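Local coordinates for protein arabinogalactan endo-1,4-beta-galactosidase (Ignisphaera aggregans, PDB 7OSK) that probably hydrolyses internal beta-1,4-galactosidic bonds of arabinogalactan, this chain carrying the calcium-binding glycosyl hydrolase family 53 catalytic domain of a longer protein, at residues A[135-140]-A[166-171]; A[231-236]-A[242-247]. One frame throughout, in Å; residues are numbered along the deposited sequence. Where two conformers were deposited one is given.

Contact 1: A[135-140]-A[166-171]; sequences FHYSDW and YNWTYN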
ATOM      1  N   PHE A 135      -7.694  -3.828  -3.394  1.00 17.83           N
ATOM      2  CA  PHE A 135      -8.129  -4.551  -4.585  1.00 19.95           C
ATOM      3  C   PHE A 135      -7.651  -3.844  -5.850  1.00 18.37           C
ATOM      4  O   PHE A 135      -8.221  -2.834  -6.256  1.00 17.84           O
ATOM      5  CB  PHE A 135      -9.654  -4.686  -4.614  1.00 19.34           C
ATOM      6  CG  PHE A 135     -10.218  -5.480  -3.472  1.00 19.92           C
ATOM      7  CD1 PHE A 135     -10.009  -6.846  -3.390  1.00 17.67           C
ATOM      8  CD2 PHE A 135     -10.971  -4.863  -2.486  1.00 20.47           C
ATOM      9  CE1 PHE A 135     -10.531  -7.577  -2.346  1.00 17.70           C
ATOM     10  CE2 PHE A 135     -11.495  -5.592  -1.438  1.00 19.64           C
ATOM     11  CZ  PHE A 135     -11.276  -6.951  -1.370  1.00 19.72           C
ATOM     12  N   HIS A 136      -6.606  -4.379  -6.473  1.00 18.87           N
ATOM     13  CA  HIS A 136      -6.081  -3.801  -7.706  1.00 19.35           C
ATOM     14  C   HIS A 136      -7.089  -3.922  -8.846  1.00 19.10           C
ATOM     15  O   HIS A 136      -7.008  -3.185  -9.828  1.00 18.52           O
ATOM     16  CB  HIS A 136      -4.763  -4.475  -8.099  1.00 18.28           C
ATOM     17  CG  HIS A 136      -3.596  -4.049  -7.264  1.00 19.33           C
ATOM     18  ND1 HIS A 136      -2.352  -3.791  -7.798  1.00 20.72           N
ATOM     19  CD2 HIS A 136      -3.485  -3.833  -5.933  1.00 19.25           C
ATOM     20  CE1 HIS A 136      -1.525  -3.433  -6.830  1.00 21.64           C
ATOM     21  NE2 HIS A 136      -2.188  -3.452  -5.688  1.00 20.36           N
ATOM     22  N   TYR A 137      -8.047  -4.835  -8.697  1.00 18.51           N
ATOM     23  CA  TYR A 137      -8.995  -5.154  -9.761  1.00 19.41           C
ATOM     24  C   TYR A 137      -8.236  -5.449 -11.053  1.00 19.71           C
ATOM     25  O   TYR A 137      -8.568  -4.953 -12.127  1.00 18.44           O
ATOM     26  CB  TYR A 137     -10.004  -4.017  -9.948  1.00 21.47           C
ATOM     27  CG  TYR A 137     -10.957  -3.887  -8.778  1.00 19.89           C
ATOM     28  CD1 TYR A 137     -11.973  -4.816  -8.582  1.00 21.31           C
ATOM     29  CD2 TYR A 137     -10.835  -2.847  -7.868  1.00 20.43           C
ATOM     30  CE1 TYR A 137     -12.843  -4.711  -7.512  1.00 19.24           C
ATOM     31  CE2 TYR A 137     -11.703  -2.733  -6.794  1.00 23.96           C
ATOM     32  CZ  TYR A 137     -12.704  -3.667  -6.622  1.00 19.52           C
ATOM     33  OH  TYR A 137     -13.567  -3.556  -5.555  1.00 17.20           O
ATOM     34  N   SER A 138      -7.202  -6.270 -10.908  1.00 20.11           N
ATOM     35  CA  SER A 138      -6.374  -6.729 -12.011  1.00 18.64           C
ATOM     36  C   SER A 138      -5.802  -8.080 -11.604  1.00 18.95           C
ATOM     37  O   SER A 138      -5.808  -8.417 -10.420  1.00 20.32           O
ATOM     38  CB  SER A 138      -5.260  -5.727 -12.315  1.00 18.42           C
ATOM     39  OG  SER A 138      -4.410  -6.199 -13.346  1.00 22.38           O
ATOM     40  N   ASP A 139      -5.317  -8.858 -12.567  1.00 19.45           N
ATOM     41  CA  ASP A 139      -4.722 -10.153 -12.249  1.00 18.72           C
ATOM     42  C   ASP A 139      -3.282  -9.978 -11.785  1.00 20.00           C
ATOM     43  O   ASP A 139      -2.694 -10.894 -11.216  1.00 19.94           O
ATOM     44  CB  ASP A 139      -4.771 -11.097 -13.454  1.00 19.16           C
ATOM     45  CG  ASP A 139      -6.127 -11.763 -13.626  1.00 20.95           C
ATOM     46  OD1 ASP A 139      -6.855 -11.923 -12.623  1.00 21.35           O
ATOM     47  OD2 ASP A 139      -6.466 -12.134 -14.768  1.00 20.54           O
ATOM     48  N   TRP A 140      -2.710  -8.803 -12.027  1.00 17.38           N
ATOM     49  CA  TRP A 140      -1.357  -8.525 -11.565  1.00 17.39           C
ATOM     50  C   TRP A 140      -1.176  -7.030 -11.297  1.00 17.25           C
ATOM     51  O   TRP A 140      -2.156  -6.331 -11.045  1.00 17.20           O
ATOM     52  CB  TRP A 140      -0.337  -9.030 -12.592  1.00 18.46           C
ATOM     53  CG  TRP A 140       0.941  -9.564 -11.988  1.00 18.73           C
ATOM     54  CD1 TRP A 140       1.076 -10.253 -10.815  1.00 19.64           C
ATOM     55  CD2 TRP A 140       2.260  -9.444 -12.535  1.00 17.57           C
ATOM     56  NE1 TRP A 140       2.396 -10.569 -10.599  1.00 18.23           N
ATOM     57  CE2 TRP A 140       3.143 -10.083 -11.640  1.00 18.11           C
ATOM     58  CE3 TRP A 140       2.781  -8.858 -13.691  1.00 16.65           C
ATOM     59  CZ2 TRP A 140       4.516 -10.151 -11.866  1.00 19.64           C
ATOM     60  CZ3 TRP A 140       4.145  -8.924 -13.913  1.00 17.96           C
ATOM     61  CH2 TRP A 140       4.996  -9.566 -13.005  1.00 21.26           C
ATOM     62  N   TYR A 166     -19.052  -5.744  -8.861  1.00 23.66           N
ATOM     63  CA  TYR A 166     -19.921  -5.802  -7.695  1.00 24.64           C
ATOM     64  C   TYR A 166     -19.914  -7.195  -7.083  1.00 24.98           C
ATOM     65  O   TYR A 166     -19.624  -7.357  -5.896  1.00 23.50           O
ATOM     66  CB  TYR A 166     -21.355  -5.406  -8.052  1.00 25.70           C
ATOM     67  CG  TYR A 166     -22.317  -5.608  -6.901  1.00 26.85           C
ATOM     68  CD1 TYR A 166     -22.447  -4.649  -5.904  1.00 24.32           C
ATOM     69  CD2 TYR A 166     -23.083  -6.765  -6.802  1.00 26.34           C
ATOM     70  CE1 TYR A 166     -23.317  -4.833  -4.845  1.00 25.85           C
ATOM     71  CE2 TYR A 166     -23.955  -6.956  -5.747  1.00 25.37           C
ATOM     72  CZ  TYR A 166     -24.067  -5.988  -4.772  1.00 25.40           C
ATOM     73  OH  TYR A 166     -24.934  -6.173  -3.720  1.00 25.21           O
ATOM     74  N   ASN A 167     -20.233  -8.195  -7.899  1.00 25.76           N
ATOM     75  CA  ASN A 167     -20.368  -9.564  -7.417  1.00 23.82           C
ATOM     76  C   ASN A 167     -19.054 -10.141  -6.905  1.00 21.87           C
ATOM     77  O   ASN A 167     -19.047 -10.942  -5.972  1.00 21.33           O
ATOM     78  CB  ASN A 167     -20.922 -10.460  -8.521  1.00 27.18           C
ATOM     79  CG  ASN A 167     -21.254 -11.849  -8.024  1.00 30.19           C
ATOM     80  OD1 ASN A 167     -20.460 -12.782  -8.168  1.00 28.76           O
ATOM     81  ND2 ASN A 167     -22.430 -11.994  -7.424  1.00 29.10           N
ATOM     82  N   TRP A 168     -17.945  -9.737  -7.513  1.00 22.99           N
ATOM     83  CA  TRP A 168     -16.638 -10.217  -7.085  1.00 22.27           C
ATOM     84  C   TRP A 168     -16.229  -9.556  -5.775  1.00 22.67           C
ATOM     85  O   TRP A 168     -15.753 -10.228  -4.860  1.00 21.58           O
ATOM     86  CB  TRP A 168     -15.574  -9.956  -8.155  1.00 22.44           C
ATOM     87  CG  TRP A 168     -14.238 -10.512  -7.778  1.00 22.40           C
ATOM     88  CD1 TRP A 168     -13.786 -11.781  -7.996  1.00 23.37           C
ATOM     89  CD2 TRP A 168     -13.181  -9.821  -7.102  1.00 20.45           C
ATOM     90  NE1 TRP A 168     -12.512 -11.923  -7.499  1.00 18.77           N
ATOM     91  CE2 TRP A 168     -12.117 -10.734  -6.946  1.00 18.96           C
ATOM     92  CE3 TRP A 168     -13.030  -8.520  -6.613  1.00 22.32           C
ATOM     93  CZ2 TRP A 168     -10.920 -10.387  -6.325  1.00 18.79           C
ATOM     94  CZ3 TRP A 168     -11.839  -8.177  -5.997  1.00 21.35           C
ATOM     95  CH2 TRP A 168     -10.801  -9.106  -5.858  1.00 20.34           C
ATOM     96  N   THR A 169     -16.420  -8.242  -5.689  1.00 21.92           N
ATOM     97  CA  THR A 169     -16.089  -7.496  -4.480  1.00 21.26           C
ATOM     98  C   THR A 169     -16.925  -7.977  -3.303  1.00 22.87           C
ATOM     99  O   THR A 169     -16.418  -8.126  -2.191  1.00 22.84           O
ATOM    100  CB  THR A 169     -16.314  -5.985  -4.666  1.00 19.98           C
ATOM    101  OG1 THR A 169     -15.530  -5.516  -5.770  1.00 24.40           O
ATOM    102  CG2 THR A 169     -15.919  -5.219  -3.407  1.00 20.62           C
ATOM    103  N   TYR A 170     -18.210  -8.203  -3.554  1.00 21.30           N
ATOM    104  CA  TYR A 170     -19.118  -8.666  -2.515  1.00 21.94           C
ATOM    105  C   TYR A 170     -18.649 -10.009  -1.977  1.00 21.30           C
ATOM    106  O   TYR A 170     -18.419 -10.162  -0.778  1.00 21.68           O
ATOM    107  CB  TYR A 170     -20.546  -8.777  -3.053  1.00 23.44           C
ATOM    108  CG  TYR A 170     -21.532  -9.311  -2.040  1.00 23.32           C
ATOM    109  CD1 TYR A 170     -22.099  -8.478  -1.085  1.00 21.83           C
ATOM    110  CD2 TYR A 170     -21.893 -10.653  -2.036  1.00 23.97           C
ATOM    111  CE1 TYR A 170     -22.995  -8.963  -0.156  1.00 22.71           C
ATOM    112  CE2 TYR A 170     -22.790 -11.147  -1.111  1.00 24.79           C
ATOM    113  CZ  TYR A 170     -23.339 -10.299  -0.172  1.00 25.64           C
ATOM    114  OH  TYR A 170     -24.233 -10.789   0.752  1.00 28.55           O
ATOM    115  N   ASN A 171     -18.497 -10.975  -2.877  1.00 22.43           N
ATOM    116  CA  ASN A 171     -18.048 -12.311  -2.506  1.00 21.02           C
ATOM    117  C   ASN A 171     -16.631 -12.296  -1.940  1.00 20.94           C
ATOM    118  O   ASN A 171     -16.303 -13.087  -1.057  1.00 21.45           O
ATOM    119  CB  ASN A 171     -18.120 -13.246  -3.713  1.00 21.73           C
ATOM    120  CG  ASN A 171     -19.542 -13.668  -4.043  1.00 24.58           C
ATOM    121  OD1 ASN A 171     -20.353 -13.916  -3.150  1.00 27.04           O
ATOM    122  ND2 ASN A 171     -19.850 -13.755  -5.333  1.00 24.82           N
TER
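Phe135 and Trp168 touch across backbones that come nearest at Phe135 and Thr169, whose CA atoms are 8.5 Å apart, so side chains make the whole contact. In this closed (beta/alpha)8 barrel, 135-140 leads out of the third strand into a loop, and 166-171 is part of the helix 158-178 that packs outside. Three aromatic residues, Phe135, Tyr137 and Trp168, form an aromatic cluster between barrel and helix. Trp168 reaches in from the helix with CG anti to its own backbone N (chi1 -177°), which sends the six-membered end of the indole toward the loop. Its CH2 comes 3.4 Å from CD1 of Phe135, and this phenyl carbon lies near the indole plane, though the two rings meet obliquely, with planes at 84°. On the loop side, CE1 of Tyr137 lies 3.9 Å from CZ3 of Trp168, again obliquely, with the planes at 65°, while CB of Phe135 rests over one face of the tyrosine ring, toward its rim. Large flat residues suit this place because they span the distance from barrel to helix, and Phe135 also packs on Val95 of the neighbouring strand and on Ala172 and Leu173 further along the helix. Tyrosine adds a polar end that phenylalanine lacks. Its phenol reaches a threonine, whose short hydroxyl stays close to the helix backbone and is also hydrogen-bonded to the carbonyl O of Val165, one turn earlier. Across the contact, OH of Tyr137 gives its hydrogen to OG1 of Thr169 at 2.8 Å, with OG1 lying in the plane of the tyrosine ring.

Contact 2: A[231-236]-A[242-247]; sequences IHLAGV and INFIDR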
ATOM      1  N   ILE A 231      -9.821   6.094  -1.742  1.00 19.07           N
ATOM      2  CA  ILE A 231      -9.451   6.461  -3.101  1.00 17.02           C
ATOM      3  C   ILE A 231      -7.957   6.764  -3.133  1.00 21.10           C
ATOM      4  O   ILE A 231      -7.495   7.727  -2.517  1.00 19.43           O
ATOM      5  CB  ILE A 231     -10.256   7.680  -3.600  1.00 19.44           C
ATOM      6  CG1 ILE A 231     -11.745   7.330  -3.709  1.00 19.72           C
ATOM      7  CG2 ILE A 231      -9.726   8.173  -4.943  1.00 17.78           C
ATOM      8  CD1 ILE A 231     -12.066   6.217  -4.700  1.00 19.00           C
ATOM      9  N   HIS A 232      -7.213   5.935  -3.858  1.00 21.96           N
ATOM     10  CA  HIS A 232      -5.756   6.006  -3.868  1.00 19.27           C
ATOM     11  C   HIS A 232      -5.239   6.697  -5.123  1.00 19.08           C
ATOM     12  O   HIS A 232      -5.617   6.341  -6.240  1.00 20.61           O
ATOM     13  CB  HIS A 232      -5.169   4.594  -3.758  1.00 18.75           C
ATOM     14  CG  HIS A 232      -3.680   4.562  -3.632  1.00 18.81           C
ATOM     15  ND1 HIS A 232      -2.943   3.408  -3.822  1.00 17.64           N
ATOM     16  CD2 HIS A 232      -2.779   5.527  -3.331  1.00 19.59           C
ATOM     17  CE1 HIS A 232      -1.666   3.667  -3.648  1.00 18.23           C
ATOM     18  NE2 HIS A 232      -1.535   4.950  -3.349  1.00 17.88           N
ATOM     19  N   LEU A 233      -4.380   7.692  -4.922  1.00 19.04           N
ATOM     20  CA  LEU A 233      -3.745   8.407  -6.023  1.00 19.04           C
ATOM     21  C   LEU A 233      -2.234   8.428  -5.846  1.00 18.70           C
ATOM     22  O   LEU A 233      -1.733   8.335  -4.726  1.00 22.29           O
ATOM     23  CB  LEU A 233      -4.281   9.837  -6.119  1.00 19.38           C
ATOM     24  CG  LEU A 233      -5.752   9.995  -6.508  1.00 20.16           C
ATOM     25  CD1 LEU A 233      -6.112  11.471  -6.553  1.00 22.07           C
ATOM     26  CD2 LEU A 233      -6.048   9.333  -7.845  1.00 18.54           C
ATOM     27  N   ALA A 234      -1.517   8.554  -6.959  1.00 18.61           N
ATOM     28  CA  ALA A 234      -0.058   8.582  -6.946  1.00 19.90           C
ATOM     29  C   ALA A 234       0.479   9.969  -7.293  1.00 22.54           C
ATOM     30  O   ALA A 234      -0.068  10.668  -8.151  1.00 21.38           O
ATOM     31  CB  ALA A 234       0.493   7.548  -7.911  1.00 18.92           C
ATOM     32  N   GLY A 235       1.559  10.355  -6.622  1.00 19.98           N
ATOM     33  CA  GLY A 235       2.173  11.652  -6.831  1.00 20.08           C
ATOM     34  C   GLY A 235       1.690  12.671  -5.820  1.00 22.65           C
ATOM     35  O   GLY A 235       0.842  12.366  -4.976  1.00 21.99           O
ATOM     36  N   VAL A 236       2.238  13.879  -5.902  1.00 23.27           N
ATOM     37  CA  VAL A 236       1.833  14.969  -5.025  1.00 22.34           C
ATOM     38  C   VAL A 236       1.525  16.231  -5.834  1.00 24.45           C
ATOM     39  O   VAL A 236       1.591  17.347  -5.317  1.00 24.93           O
ATOM     40  CB  VAL A 236       2.916  15.271  -3.958  1.00 21.88           C
ATOM     41  CG1 VAL A 236       2.870  14.237  -2.840  1.00 23.02           C
ATOM     42  CG2 VAL A 236       4.298  15.315  -4.593  1.00 23.93           C
ATOM     43  N   ILE A 242      -6.881  18.208  -7.024  1.00 22.92           N
ATOM     44  CA  ILE A 242      -8.042  19.088  -7.040  1.00 24.30           C
ATOM     45  C   ILE A 242      -8.982  18.720  -8.181  1.00 22.21           C
ATOM     46  O   ILE A 242     -10.166  18.475  -7.961  1.00 21.48           O
ATOM     47  CB  ILE A 242      -7.629  20.568  -7.181  1.00 24.08           C
ATOM     48  CG1 ILE A 242      -6.874  21.021  -5.928  1.00 23.39           C
ATOM     49  CG2 ILE A 242      -8.858  21.451  -7.409  1.00 22.41           C
ATOM     50  CD1 ILE A 242      -6.273  22.411  -6.033  1.00 25.79           C
ATOM     51  N   ASN A 243      -8.448  18.688  -9.397  1.00 22.22           N
ATOM     52  CA  ASN A 243      -9.249  18.413 -10.583  1.00 25.06           C
ATOM     53  C   ASN A 243      -9.890  17.032 -10.539  1.00 22.49           C
ATOM     54  O   ASN A 243     -11.036  16.856 -10.950  1.00 21.34           O
ATOM     55  CB  ASN A 243      -8.390  18.537 -11.844  1.00 27.36           C
ATOM     56  CG  ASN A 243      -7.859  19.945 -12.057  1.00 25.87           C
ATOM     57  OD1 ASN A 243      -8.513  20.929 -11.713  1.00 25.27           O
ATOM     58  ND2 ASN A 243      -6.664  20.044 -12.631  1.00 24.95           N
ATOM     59  N   PHE A 244      -9.143  16.057 -10.033  1.00 22.51           N
ATOM     60  CA  PHE A 244      -9.598  14.672 -10.019  1.00 22.09           C
ATOM     61  C   PHE A 244     -10.640  14.419  -8.932  1.00 21.46           C
ATOM     62  O   PHE A 244     -11.663  13.781  -9.182  1.00 21.61           O
ATOM     63  CB  PHE A 244      -8.411  13.728  -9.825  1.00 22.10           C
ATOM     64  CG  PHE A 244      -8.764  12.275  -9.965  1.00 21.22           C
ATOM     65  CD1 PHE A 244      -9.185  11.540  -8.868  1.00 21.24           C
ATOM     66  CD2 PHE A 244      -8.676  11.646 -11.195  1.00 20.59           C
ATOM     67  CE1 PHE A 244      -9.512  10.203  -8.996  1.00 22.27           C
ATOM     68  CE2 PHE A 244      -9.001  10.309 -11.331  1.00 20.35           C
ATOM     69  CZ  PHE A 244      -9.419   9.585 -10.230  1.00 22.26           C
ATOM     70  N   ILE A 245     -10.379  14.917  -7.729  1.00 20.92           N
ATOM     71  CA  ILE A 245     -11.258  14.658  -6.593  1.00 23.57           C
ATOM     72  C   ILE A 245     -12.553  15.467  -6.689  1.00 20.76           C
ATOM     73  O   ILE A 245     -13.630  14.950  -6.396  1.00 18.33           O
ATOM     74  CB  ILE A 245     -10.545  14.962  -5.260  1.00 23.15           C
ATOM     75  CG1 ILE A 245      -9.354  14.013  -5.090  1.00 22.72           C
ATOM     76  CG2 ILE A 245     -11.511  14.819  -4.079  1.00 22.05           C
ATOM     77  CD1 ILE A 245      -8.494  14.291  -3.872  1.00 23.28           C
ATOM     78  N   ASP A 246     -12.443  16.732  -7.085  1.00 21.23           N
ATOM     79  CA  ASP A 246     -13.621  17.563  -7.326  1.00 21.71           C
ATOM     80  C   ASP A 246     -14.596  16.857  -8.258  1.00 21.80           C
ATOM     81  O   ASP A 246     -15.788  16.750  -7.964  1.00 20.00           O
ATOM     82  CB  ASP A 246     -13.226  18.914  -7.932  1.00 23.01           C
ATOM     83  CG  ASP A 246     -12.672  19.883  -6.905  1.00 24.09           C
ATOM     84  OD1 ASP A 246     -12.280  19.434  -5.808  1.00 24.93           O
ATOM     85  OD2 ASP A 246     -12.623  21.096  -7.202  1.00 22.86           O
ATOM     86  N   ARG A 247     -14.086  16.373  -9.387  0.50 21.25           N
ATOM     87  CA  ARG A 247     -14.923  15.704 -10.372  0.50 19.85           C
ATOM     88  C   ARG A 247     -15.463  14.391  -9.815  0.50 20.79           C
ATOM     89  O   ARG A 247     -16.541  13.939 -10.202  0.50 22.27           O
ATOM     90  CB  ARG A 247     -14.140  15.451 -11.660  0.50 20.24           C
ATOM     91  CG  ARG A 247     -15.018  15.156 -12.869  0.50 20.32           C
ATOM     92  CD  ARG A 247     -14.185  14.922 -14.120  0.50 20.14           C
ATOM     93  NE  ARG A 247     -15.016  14.766 -15.311  0.50 19.36           N
ATOM     94  CZ  ARG A 247     -14.553  14.424 -16.509  0.50 18.96           C
ATOM     95  NH1 ARG A 247     -13.259  14.193 -16.687  0.50 19.39           N
ATOM     96  NH2 ARG A 247     -15.386  14.307 -17.532  0.50 19.33           N
TER
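Leu233, on the fifth barrel strand, meets Phe244 on the helix that follows it, inside a beta-alpha-beta unit of the TIM barrel; their CA atoms are 9.5 Å apart. From CB, which points toward the helix, the leucine chain runs to CG, anti to the carbonyl carbon (chi1 -66°), and there forks. CD2 sits over one face of the Phe244 ring, 4.1 Å from its centroid and 25° off the ring normal, a CH-pi contact displaced toward the rim; its nearest ring atom is CE1. The other branch, CD1, lies 3.8 Å from CD1 of Phe244 and more loosely, at 4.4 Å, from CG1 of Ile245. A forked leucine therefore serves two neighbours at once, and a flat phenylalanine offers a broad surface to one of its methyls. The same ring meets Trp206 edge-to-face, while Ile245 packs on Ile258 of the next strand. An alanine in place of Phe244 would probably leave the leucine methyl without its aromatic face and Trp206 without the ring it meets edge-to-face, opening a gap between strand and helix. Contact across these segments is wholly apolar, so here dispersion and the exclusion of water do the work.

Overall arrangement
From the N terminus, the chain first builds barrel strand 130-135, then passes through a long loop into helix 158-178, and contact 1 closes that long excursion by bringing the start of the loop back to the helix. After strand 185-188 and helix 206-223 comes strand 228-234, and contact 2 closes a much tighter turn into helix 238-250. The two closures follow in series, neither nested nor crossed, with centres 21 Å apart and nearest atoms about 7 Å apart. Each ties an outer helix to the strand that precedes it, or to its outgoing loop, at the third and fifth strands of one barrel, away from the calcium site.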